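Local atomic coordinates of 3',5'-cyclic-nucleotide phosphodiesterase 1 (Saccharomyces cerevisiae S288C, PDB entry 4OJX), a protein that belongs to the class-II cyclic-nucleotide phosphodiesterases of the metallo-hydrolase/oxidoreductase clan and holds two zinc ions in a mixed alpha/beta fold. Residues 240-245 with 274-279; 6-11 with 359-364. All coordinates share one frame; numbering follows the deposited sequence.

How the interactions relate
Two contacts lead from the dinuclear zinc site to the seam between the two sheets of the fold. Interaction 1 pairs neighbouring strands of the seven-stranded sheet and includes D244, which bridges the two zinc ions beside guanosine-5'-monophosphate. Interaction 2 lies where the chain leaves the edge strand of that same sheet, 357-360, and passes to the other sheet, which contains strand 4-8. Their centres are about 12 Å apart, and they meet where CD1 of L277 packs on CD1 of I6 at 3.9 Å. In sequence, interaction 1 is nested within the long loop closed by interaction 2, whose A11 side chain lies about 10 Å from a zinc ion.

Interaction 1 (240-245 with 274-279); sequences IVCGDV and KGILVE. With ZN (zinc ion), chain D; ZN (zinc ion), chain E; 5GP (guanosine-5'-monophosphate), chain C.
I240 and I276 form a parallel bridge in the closely packed half of the contact. I240 gives its N-H to O of G275 and takes that of L277 on its own O, with L277 N and I240 O 2.8 Å apart. On the face covered by F260 and W261 of helix 256-267, CG2 of I240 meets CD1 of I276 at 3.9 Å. SG of C242, beside its backbone N (chi1 -55°), reaches CB of V278 at 3.8 Å. V241 and L277 turn to the other face, against F23.

Past C242 the backbones part and water enters. Water 2 accepts from N of E279 and lies 2.8 Å from O of G243. The bent side chain of E279 crosses the gap, and OE1 accepts the N-H of V245 (N to OE1 3.0 Å) from above the carboxylate plane. OE1 also bonds H294, itself bonded to guanosine-5'-monophosphate, while S281 and L295 hold OE2. OD2 of D244 serves the metals, 2.1 Å from the zinc ion of chain E and 2.2 Å from that of chain D. A beta-alpha-beta crossover whose first strand leads into a metal-bridging aspartate is characteristic of the dinuclear zinc site of the metallo-beta-lactamase-like fold.

Interaction 2 (6-11 with 359-364); sequences ITILGA and SIALEG
N of G364 bonds to O of I8 at 2.9 Å, joining the two backbones just where the chain turns a corner at L9. The corner is a classic beta bulge, L9 and G10 both facing C22 on the neighbouring strand 22-27. The opposing segment is the link by which the chain leaves strand 357-360 of one sheet and enters strand 365-368 of the other, so the contact sits at the junction of the two sheets. O of I8 is met twice, since CA of E363 also approaches it, at 3.3 Å.

The side chain of I8 lies along the backbone of L362, from its O to its N. Its CB comes within 3.4 Å of O of L362, and the extended arm (chi2 173°) carries CD1 on to N of L362 and, at 3.8 Å, to CB of A361. The methyl of A361 also meets CB of A11 at 3.8 Å, making a small apolar cluster of three side chains. L9 instead sends its side chain the other way, against L47 and M50 of helix 44-53. Two buried polar atoms, O of L9 and N of E363, find no partner in the model. CG of E363 passes over O of L9 and CA of G10, and the bend at chi2 (84°) brings the carboxylate to A11, where OE2 accepts the N-H of A11 (N to OE2 2.8 Å), the donor standing well above the carboxylate plane.

Interaction 1 (240-245 with 274-279)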
loop_
_atom_site.group_PDB
_atom_site.type_symbol
_atom_site.label_atom_id
_atom_site.label_comp_id
_atom_site.label_asym_id
_atom_site.label_seq_id
_atom_site.Cartn_x
_atom_site.Cartn_y
_atom_site.Cartn_z
ATOM N N ILE A 240 -2.272 -6.872 24.473
ATOM C CA ILE A 240 -1.069 -7.328 23.788
ATOM C C ILE A 240 -1.322 -7.208 22.289
ATOM O O ILE A 240 -2.332 -7.698 21.792
ATOM C CB ILE A 240 -0.736 -8.788 24.154
ATOM C CG1 ILE A 240 -0.469 -8.920 25.659
ATOM C CG2 ILE A 240 0.433 -9.317 23.319
ATOM C CD1 ILE A 240 -0.462 -10.361 26.155
ATOM N N VAL A 241 -0.415 -6.531 21.590
ATOM C CA VAL A 241 -0.551 -6.315 20.149
ATOM C C VAL A 241 0.708 -6.871 19.496
ATOM O O VAL A 241 1.817 -6.400 19.765
ATOM C CB VAL A 241 -0.783 -4.827 19.780
ATOM C CG1 VAL A 241 -1.116 -4.721 18.303
ATOM C CG2 VAL A 241 -1.916 -4.221 20.606
ATOM N N CYS A 242 0.529 -7.859 18.630
ATOM C CA CYS A 242 1.648 -8.672 18.155
ATOM C C CYS A 242 2.057 -8.387 16.721
ATOM O O CYS A 242 1.222 -8.144 15.838
ATOM C CB CYS A 242 1.298 -10.161 18.244
ATOM S SG CYS A 242 0.775 -10.730 19.869
ATOM N N GLY A 243 3.358 -8.475 16.489
ATOM C CA GLY A 243 3.868 -8.589 15.133
ATOM C C GLY A 243 3.835 -10.032 14.667
ATOM O O GLY A 243 3.574 -10.944 15.461
ATOM N N ASP A 244 4.127 -10.233 13.380
ATOM C CA ASP A 244 4.156 -11.561 12.748
ATOM C C ASP A 244 5.074 -12.459 13.592
ATOM O O ASP A 244 6.092 -11.993 14.130
ATOM C CB ASP A 244 4.718 -11.522 11.295
ATOM C CG ASP A 244 3.951 -10.582 10.313
ATOM O OD1 ASP A 244 2.923 -10.025 10.833
ATOM O OD2 ASP A 244 4.434 -10.394 9.072
ATOM N N VAL A 245 4.742 -13.738 13.688
ATOM C CA VAL A 245 5.456 -14.617 14.611
ATOM C C VAL A 245 5.292 -16.073 14.208
ATOM O O VAL A 245 4.272 -16.467 13.630
ATOM C CB VAL A 245 4.975 -14.379 16.071
ATOM C CG1 VAL A 245 3.496 -14.736 16.233
ATOM C CG2 VAL A 245 5.832 -15.143 17.081
ATOM N N LYS A 274 -7.010 -7.701 28.618
ATOM C CA LYS A 274 -8.281 -7.381 27.963
ATOM C C LYS A 274 -8.353 -7.849 26.522
ATOM O O LYS A 274 -9.421 -7.871 25.929
ATOM C CB LYS A 274 -8.592 -5.878 28.032
ATOM C CG LYS A 274 -8.430 -5.258 29.413
ATOM C CD LYS A 274 -9.144 -6.022 30.522
ATOM C CE LYS A 274 -10.647 -5.816 30.488
ATOM N NZ LYS A 274 -11.023 -4.372 30.565
ATOM N N GLY A 275 -7.215 -8.230 25.958
ATOM C CA GLY A 275 -7.202 -8.730 24.597
ATOM C C GLY A 275 -5.796 -9.001 24.144
ATOM O O GLY A 275 -4.838 -8.369 24.602
ATOM N N ILE A 276 -5.686 -9.949 23.222
ATOM C CA ILE A 276 -4.449 -10.184 22.484
ATOM C C ILE A 276 -4.769 -10.162 21.000
ATOM O O ILE A 276 -5.654 -10.894 20.550
ATOM C CB ILE A 276 -3.713 -11.488 22.900
ATOM C CG1 ILE A 276 -2.453 -11.688 22.044
ATOM C CG2 ILE A 276 -4.636 -12.692 22.891
ATOM C CD1 ILE A 276 -1.470 -12.696 22.586
ATOM N N LEU A 277 -4.066 -9.296 20.269
ATOM C CA LEU A 277 -4.179 -9.213 18.816
ATOM C C LEU A 277 -2.995 -9.960 18.244
ATOM O O LEU A 277 -1.862 -9.496 18.333
ATOM C CB LEU A 277 -4.175 -7.762 18.339
ATOM C CG LEU A 277 -5.510 -7.014 18.319
ATOM C CD1 LEU A 277 -6.096 -6.881 19.715
ATOM C CD2 LEU A 277 -5.355 -5.630 17.684
ATOM N N VAL A 278 -3.258 -11.131 17.681
ATOM C CA VAL A 278 -2.184 -12.031 17.293
ATOM C C VAL A 278 -2.542 -12.699 15.975
ATOM O O VAL A 278 -3.707 -13.008 15.718
ATOM C CB VAL A 278 -1.877 -13.078 18.403
ATOM C CG1 VAL A 278 -3.108 -13.918 18.726
ATOM C CG2 VAL A 278 -0.681 -13.945 18.027
ATOM N N GLU A 279 -1.538 -12.947 15.145
ATOM C CA GLU A 279 -1.798 -13.502 13.833
ATOM C C GLU A 279 -2.253 -14.956 13.851
ATOM O O GLU A 279 -1.889 -15.746 14.729
ATOM C CB GLU A 279 -0.567 -13.402 12.938
ATOM C CG GLU A 279 0.600 -14.308 13.321
ATOM C CD GLU A 279 1.355 -14.777 12.099
ATOM O OE1 GLU A 279 2.441 -14.228 11.829
ATOM O OE2 GLU A 279 0.843 -15.678 11.397
HETATM ZN ZN ZN D . 6.481 -10.160 8.205
HETATM ZN ZN ZN E . 3.206 -9.227 7.793
HETATM P P 5GP C . 4.746 -11.682 5.750
HETATM O O1P 5GP C . 4.279 -13.010 5.327
HETATM O O2P 5GP C . 5.855 -11.725 6.769
HETATM O O3P 5GP C . 3.587 -10.809 6.148
HETATM O "O5'" 5GP C . 5.362 -11.113 4.411
HETATM C "C5'" 5GP C . 6.472 -11.853 3.795
HETATM C "C4'" 5GP C . 6.075 -12.884 2.688
HETATM O "O4'" 5GP C . 7.268 -13.539 2.180
HETATM C "C3'" 5GP C . 5.221 -14.026 3.247
HETATM O "O3'" 5GP C . 3.890 -13.901 2.743
HETATM C "C2'" 5GP C . 5.825 -15.344 2.780
HETATM O "O2'" 5GP C . 4.862 -16.086 1.997
HETATM C "C1'" 5GP C . 6.986 -14.942 1.889
HETATM N N9 5GP C . 8.196 -15.797 2.157
HETATM C C8 5GP C . 9.015 -15.620 3.193
HETATM N N7 5GP C . 9.980 -16.530 3.128
HETATM C C5 5GP C . 9.762 -17.283 2.053
HETATM C C6 5GP C . 10.443 -18.323 1.561
HETATM O O6 5GP C . 11.459 -18.741 2.117
HETATM N N1 5GP C . 10.002 -18.956 0.394
HETATM C C2 5GP C . 8.848 -18.469 -0.223
HETATM N N2 5GP C . 8.409 -19.058 -1.329
HETATM N N3 5GP C . 8.201 -17.418 0.316
HETATM C C4 5GP C . 8.655 -16.830 1.445
HETATM O O HOH W 1 -1.476 -8.667 15.488
HETATM O O HOH W 2 0.822 -11.409 15.198
HETATM O O HOH W 3 5.122 -9.098 7.186
#

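Interaction 2 (6-11 with 359-364)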
loop_
_atom_site.group_PDB
_atom_site.type_symbol
_atom_site.label_atom_id
_atom_site.label_comp_id
_atom_site.label_asym_id
_atom_site.label_seq_id
_atom_site.Cartn_x
_atom_site.Cartn_y
_atom_site.Cartn_z
ATOM N N ILE A 6 -9.537 0.254 20.152
ATOM C CA ILE A 6 -8.606 -0.197 19.122
ATOM C C ILE A 6 -9.282 -0.064 17.767
ATOM O O ILE A 6 -10.274 -0.755 17.505
ATOM C CB ILE A 6 -8.184 -1.667 19.325
ATOM C CG1 ILE A 6 -7.610 -1.903 20.728
ATOM C CG2 ILE A 6 -7.188 -2.083 18.246
ATOM C CD1 ILE A 6 -7.177 -3.339 20.972
ATOM N N THR A 7 -8.762 0.816 16.914
ATOM C CA THR A 7 -9.277 0.965 15.560
ATOM C C THR A 7 -8.484 0.055 14.635
ATOM O O THR A 7 -7.264 0.169 14.537
ATOM C CB THR A 7 -9.139 2.408 15.050
ATOM O OG1 THR A 7 -9.615 3.332 16.033
ATOM C CG2 THR A 7 -9.922 2.595 13.756
ATOM N N ILE A 8 -9.171 -0.865 13.972
ATOM C CA ILE A 8 -8.505 -1.784 13.054
ATOM C C ILE A 8 -8.425 -1.122 11.686
ATOM O O ILE A 8 -9.405 -1.092 10.954
ATOM C CB ILE A 8 -9.246 -3.135 12.965
ATOM C CG1 ILE A 8 -9.497 -3.688 14.376
ATOM C CG2 ILE A 8 -8.469 -4.099 12.069
ATOM C CD1 ILE A 8 -10.361 -4.919 14.445
ATOM N N LEU A 9 -7.270 -0.555 11.354
ATOM C CA LEU A 9 -7.093 0.025 10.025
ATOM C C LEU A 9 -6.770 -1.031 8.998
ATOM O O LEU A 9 -7.243 -0.967 7.869
ATOM C CB LEU A 9 -6.034 1.127 10.009
ATOM C CG LEU A 9 -6.374 2.385 10.807
ATOM C CD1 LEU A 9 -5.331 3.454 10.528
ATOM C CD2 LEU A 9 -7.778 2.916 10.534
ATOM N N GLY A 10 -5.966 -2.008 9.391
ATOM C CA GLY A 10 -5.569 -3.069 8.481
ATOM C C GLY A 10 -5.300 -4.342 9.231
ATOM O O GLY A 10 -4.613 -4.336 10.256
ATOM N N ALA A 11 -5.849 -5.441 8.729
ATOM C CA ALA A 11 -5.608 -6.747 9.320
ATOM C C ALA A 11 -5.306 -7.803 8.260
ATOM O O ALA A 11 -5.345 -8.983 8.545
ATOM C CB ALA A 11 -6.795 -7.165 10.178
ATOM N N SER A 359 -12.182 -13.918 17.889
ATOM C CA SER A 359 -12.768 -13.111 16.827
ATOM C C SER A 359 -11.690 -12.820 15.800
ATOM O O SER A 359 -10.510 -12.748 16.140
ATOM C CB SER A 359 -13.269 -11.762 17.372
ATOM O OG SER A 359 -14.251 -11.923 18.379
ATOM N N ILE A 360 -12.097 -12.628 14.549
ATOM C CA ILE A 360 -11.192 -12.127 13.512
ATOM C C ILE A 360 -11.218 -10.606 13.552
ATOM O O ILE A 360 -12.294 -10.007 13.640
ATOM C CB ILE A 360 -11.615 -12.608 12.104
ATOM C CG1 ILE A 360 -11.735 -14.142 12.048
ATOM C CG2 ILE A 360 -10.677 -12.062 11.034
ATOM C CD1 ILE A 360 -10.474 -14.936 12.342
ATOM N N ALA A 361 -10.037 -9.981 13.480
ATOM C CA ALA A 361 -9.935 -8.532 13.335
ATOM C C ALA A 361 -10.500 -8.092 12.002
ATOM O O ALA A 361 -10.098 -8.611 10.958
ATOM C CB ALA A 361 -8.493 -8.077 13.439
ATOM N N LEU A 362 -11.410 -7.116 12.047
ATOM C CA LEU A 362 -12.064 -6.601 10.848
ATOM C C LEU A 362 -11.753 -5.133 10.620
ATOM O O LEU A 362 -12.079 -4.279 11.448
ATOM C CB LEU A 362 -13.582 -6.797 10.936
ATOM C CG LEU A 362 -14.107 -8.235 10.994
ATOM C CD1 LEU A 362 -15.608 -8.230 11.241
ATOM C CD2 LEU A 362 -13.745 -9.010 9.734
ATOM N N GLU A 363 -11.147 -4.842 9.473
ATOM C CA GLU A 363 -10.819 -3.474 9.102
ATOM C C GLU A 363 -12.062 -2.612 9.151
ATOM O O GLU A 363 -13.177 -3.089 8.882
ATOM C CB GLU A 363 -10.266 -3.437 7.677
ATOM C CG GLU A 363 -8.944 -4.132 7.493
ATOM C CD GLU A 363 -9.024 -5.633 7.259
ATOM O OE1 GLU A 363 -10.113 -6.304 7.339
ATOM O OE2 GLU A 363 -7.923 -6.139 6.975
ATOM N N GLY A 364 -11.877 -1.339 9.481
ATOM C CA GLY A 364 -12.989 -0.404 9.460
ATOM C C GLY A 364 -13.870 -0.474 10.687
ATOM O O GLY A 364 -14.977 0.048 10.671
#